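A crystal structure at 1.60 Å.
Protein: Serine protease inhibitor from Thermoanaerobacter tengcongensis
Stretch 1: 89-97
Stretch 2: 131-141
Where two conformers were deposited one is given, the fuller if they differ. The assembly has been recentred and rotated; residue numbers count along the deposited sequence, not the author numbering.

Stretch 1 89-97: LTIANSIWF
Stretch 2, residues 131-141: SDINNWVKSKT

A helix packs nearly antiparallel across one face of a β-strand through a largely apolar contact centred on two tryptophans, with no direct hydrogen bond between the two segments. Strand 89-97 is extended throughout (phi -121 to -147°, psi 115 to 154°), and helix 131-140 is regular, with phi near -60 to -75° and psi mostly between -36 and -51°, relaxing to -17° at Lys-140. Their axes approach to 9.7 Å, and their N-to-C directions differ by 163°. The register pairs the CA atoms of Ala-92 and Lys-140 at 6.4 Å, of Trp-96 and Ile-133 at 8.3 Å, and of Ser-94 and Trp-136 at 8.9 Å, so the backbones lie closest near the helix C-terminus. The contact buries 402 Å², both sides summed.

Strand alternation directs the CA-to-CB bonds of Thr-90, Ala-92, Ser-94 and Trp-96 toward the helix, while those of Ile-91 and Asn-93 point away. On the helix, the CA-to-CB bonds of Asp-132, Trp-136 and Lys-140 point toward the strand, spaced by four residues and therefore on one side; backbone hydrogen bonds from Trp-136 N to Asp-132 O and from Lys-140 N to Trp-136 O, both 3.0 Å, link these residues.

Trp-96 (m, chi2 74°) and Trp-136 (t, chi2 90°) form an offset edge-to-face pair: the edge of Trp-96 is directed toward the face of Trp-136, with the planes at 87° and 5.8 Å between the centroids of the Trp-96 six-membered and Trp-136 five-membered rings. Ile-133 (m, t), although its CA-to-CB bond points sideways, covers one face of Trp-96, its CG1 lying 3.5 Å from the centroid of the six-membered ring and only 8° off the normal. Trp-96 CZ3 also lies 3.7 Å from Asp-132 CB, and its CZ2 is 3.7 Å from Trp-136 CB.

Ser-94 (p) sits over a face of Trp-136, with CB 3.8 Å from the centroid of the six-membered ring and OG 3.3 Å from Trp-136 CH2. Ser-94 OG also accepts a hydrogen bond from Trp-96 NE1 (2.9 Å, 138°), which ties the two strand side chains together, with OG over the face of Trp-136. Ala-92 O lies at the edge of Trp-136, 3.6 Å from CH2.

Toward the helix end, the small side chain of Ala-92 touches both Trp-136 and Lys-140: its CB is 3.7 Å from Trp-136 CZ2 and 3.6 Å from Lys-140 CG (m, m, t, t). Beyond it, water 1 bridges the segments, donating to Lys-140 O at 2.6 Å and hydrogen-bonding with Thr-90 OG1 (p) at 3.3 Å.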

# COMPACT_ATOMS: atom_id res chain seq x y z
N LEU A 89 -5.04 -11.48 6.03
CA LEU A 89 -5.11 -10.17 5.40
C LEU A 89 -6.49 -9.58 5.67
O LEU A 89 -7.50 -10.12 5.23
CB LEU A 89 -4.81 -10.25 3.90
CG LEU A 89 -4.73 -8.93 3.11
CD1 LEU A 89 -3.64 -8.01 3.62
CD2 LEU A 89 -4.53 -9.18 1.63
N THR A 90 -6.52 -8.48 6.42
CA THR A 90 -7.78 -7.80 6.72
C THR A 90 -7.74 -6.36 6.23
O THR A 90 -6.68 -5.72 6.25
CB THR A 90 -8.15 -7.84 8.23
OG1 THR A 90 -7.05 -7.33 9.00
CG2 THR A 90 -8.48 -9.26 8.68
N ILE A 91 -8.89 -5.88 5.77
CA ILE A 91 -9.02 -4.53 5.22
C ILE A 91 -10.12 -3.78 5.97
O ILE A 91 -11.17 -4.36 6.27
CB ILE A 91 -9.34 -4.57 3.70
CG1 ILE A 91 -8.20 -5.26 2.94
CG2 ILE A 91 -9.59 -3.16 3.16
CD1 ILE A 91 -8.57 -5.72 1.54
N ALA A 92 -9.88 -2.51 6.27
CA ALA A 92 -10.85 -1.70 6.99
C ALA A 92 -10.95 -0.31 6.38
O ALA A 92 -9.94 0.31 6.04
CB ALA A 92 -10.50 -1.60 8.46
N ASN A 93 -12.18 0.15 6.21
CA ASN A 93 -12.44 1.46 5.66
C ASN A 93 -13.31 2.26 6.62
O ASN A 93 -14.18 1.69 7.28
CB ASN A 93 -13.12 1.34 4.30
CG ASN A 93 -12.23 0.67 3.28
OD1 ASN A 93 -11.14 1.16 2.97
ND2 ASN A 93 -12.68 -0.46 2.76
N SER A 94 -13.06 3.56 6.70
CA SER A 94 -13.90 4.44 7.50
C SER A 94 -14.01 5.84 6.92
O SER A 94 -13.13 6.30 6.18
CB SER A 94 -13.42 4.50 8.96
OG SER A 94 -12.10 4.99 9.05
N ILE A 95 -15.12 6.49 7.25
CA ILE A 95 -15.33 7.90 6.95
C ILE A 95 -15.61 8.56 8.29
O ILE A 95 -16.30 7.99 9.14
CB ILE A 95 -16.56 8.13 6.02
CG1 ILE A 95 -16.61 7.10 4.87
CG2 ILE A 95 -16.61 9.58 5.51
CD1 ILE A 95 -15.49 7.18 3.85
N TRP A 96 -15.03 9.75 8.48
CA TRP A 96 -15.25 10.55 9.67
C TRP A 96 -15.68 11.93 9.20
O TRP A 96 -14.98 12.56 8.41
CB TRP A 96 -13.95 10.67 10.48
CG TRP A 96 -13.33 9.35 10.87
CD1 TRP A 96 -12.67 8.48 10.05
CD2 TRP A 96 -13.31 8.77 12.17
NE1 TRP A 96 -12.25 7.38 10.76
CE2 TRP A 96 -12.62 7.53 12.07
CE3 TRP A 96 -13.79 9.17 13.43
CZ2 TRP A 96 -12.41 6.70 13.17
CZ3 TRP A 96 -13.59 8.34 14.52
CH2 TRP A 96 -12.90 7.12 14.38
N PHE A 97 -16.85 12.38 9.65
CA PHE A 97 -17.34 13.70 9.25
C PHE A 97 -17.82 14.54 10.43
O PHE A 97 -18.34 14.01 11.42
CB PHE A 97 -18.42 13.60 8.16
CG PHE A 97 -19.71 12.97 8.61
CD1 PHE A 97 -20.73 13.74 9.17
CD2 PHE A 97 -19.92 11.60 8.47
CE1 PHE A 97 -21.92 13.16 9.59
CE2 PHE A 97 -21.12 11.01 8.89
CZ PHE A 97 -22.12 11.80 9.44
N SER A 131 -8.24 10.97 19.26
CA SER A 131 -8.09 9.72 20.01
C SER A 131 -8.86 8.59 19.34
O SER A 131 -8.33 7.48 19.18
CB SER A 131 -8.56 9.90 21.45
OG SER A 131 -7.79 10.88 22.13
N ASP A 132 -10.10 8.86 18.94
CA ASP A 132 -10.96 7.87 18.29
C ASP A 132 -10.36 7.36 16.98
O ASP A 132 -10.35 6.15 16.73
CB ASP A 132 -12.35 8.45 18.02
CG ASP A 132 -13.16 8.65 19.28
OD1 ASP A 132 -12.87 7.97 20.29
OD2 ASP A 132 -14.09 9.48 19.25
N ILE A 133 -9.88 8.28 16.16
CA ILE A 133 -9.28 7.93 14.87
C ILE A 133 -8.03 7.06 15.06
O ILE A 133 -7.91 6.00 14.44
CB ILE A 133 -8.95 9.19 14.03
CG1 ILE A 133 -10.24 9.89 13.61
CG2 ILE A 133 -8.11 8.82 12.81
CD1 ILE A 133 -10.05 11.32 13.08
N ASN A 134 -7.14 7.50 15.94
CA ASN A 134 -5.92 6.76 16.22
C ASN A 134 -6.17 5.39 16.84
O ASN A 134 -5.45 4.43 16.54
CB ASN A 134 -4.96 7.58 17.08
CG ASN A 134 -4.34 8.73 16.31
OD1 ASN A 134 -4.24 8.69 15.09
ND2 ASN A 134 -3.93 9.77 17.03
N ASN A 135 -7.18 5.29 17.69
CA ASN A 135 -7.60 4.00 18.23
C ASN A 135 -8.13 3.07 17.15
O ASN A 135 -7.88 1.85 17.18
CB ASN A 135 -8.61 4.18 19.36
CG ASN A 135 -7.95 4.62 20.66
OD1 ASN A 135 -6.88 4.13 21.01
ND2 ASN A 135 -8.59 5.54 21.37
N TRP A 136 -8.83 3.65 16.18
CA TRP A 136 -9.36 2.91 15.05
C TRP A 136 -8.21 2.37 14.19
O TRP A 136 -8.16 1.18 13.92
CB TRP A 136 -10.31 3.78 14.22
CG TRP A 136 -11.02 3.04 13.13
CD1 TRP A 136 -12.23 2.41 13.22
CD2 TRP A 136 -10.59 2.87 11.77
NE1 TRP A 136 -12.57 1.85 12.01
CE2 TRP A 136 -11.58 2.12 11.11
CE3 TRP A 136 -9.45 3.27 11.06
CZ2 TRP A 136 -11.47 1.76 9.76
CZ3 TRP A 136 -9.34 2.91 9.71
CH2 TRP A 136 -10.35 2.17 9.08
N VAL A 137 -7.27 3.24 13.81
CA VAL A 137 -6.12 2.79 13.01
C VAL A 137 -5.25 1.76 13.75
O VAL A 137 -4.82 0.77 13.16
CB VAL A 137 -5.26 3.97 12.43
CG1 VAL A 137 -6.11 4.87 11.53
CG2 VAL A 137 -4.60 4.78 13.53
N LYS A 138 -5.05 1.98 15.05
CA LYS A 138 -4.30 1.03 15.86
C LYS A 138 -4.97 -0.34 15.87
O LYS A 138 -4.30 -1.36 15.75
CB LYS A 138 -4.12 1.54 17.29
CG LYS A 138 -3.03 0.83 18.08
CD LYS A 138 -2.92 1.35 19.50
CE LYS A 138 -1.73 0.72 20.22
N SER A 139 -6.30 -0.36 16.02
CA SER A 139 -7.04 -1.63 16.05
C SER A 139 -7.01 -2.36 14.71
O SER A 139 -6.77 -3.57 14.66
CB SER A 139 -8.50 -1.39 16.46
OG SER A 139 -9.25 -2.59 16.36
N LYS A 140 -7.24 -1.61 13.63
CA LYS A 140 -7.37 -2.19 12.30
C LYS A 140 -6.04 -2.63 11.68
O LYS A 140 -6.02 -3.39 10.71
CB LYS A 140 -8.13 -1.24 11.36
CG LYS A 140 -9.52 -0.81 11.84
CD LYS A 140 -10.43 -2.00 12.09
CE LYS A 140 -11.84 -1.55 12.44
NZ LYS A 140 -12.66 -2.68 12.96
N THR A 141 -4.94 -2.13 12.24
CA THR A 141 -3.60 -2.55 11.81
C THR A 141 -2.93 -3.45 12.85
O THR A 141 -1.72 -3.67 12.81
CB THR A 141 -2.67 -1.34 11.51
OG1 THR A 141 -2.41 -0.62 12.73
CG2 THR A 141 -3.28 -0.41 10.47
O HOH W 1 -7.65 -4.10 8.83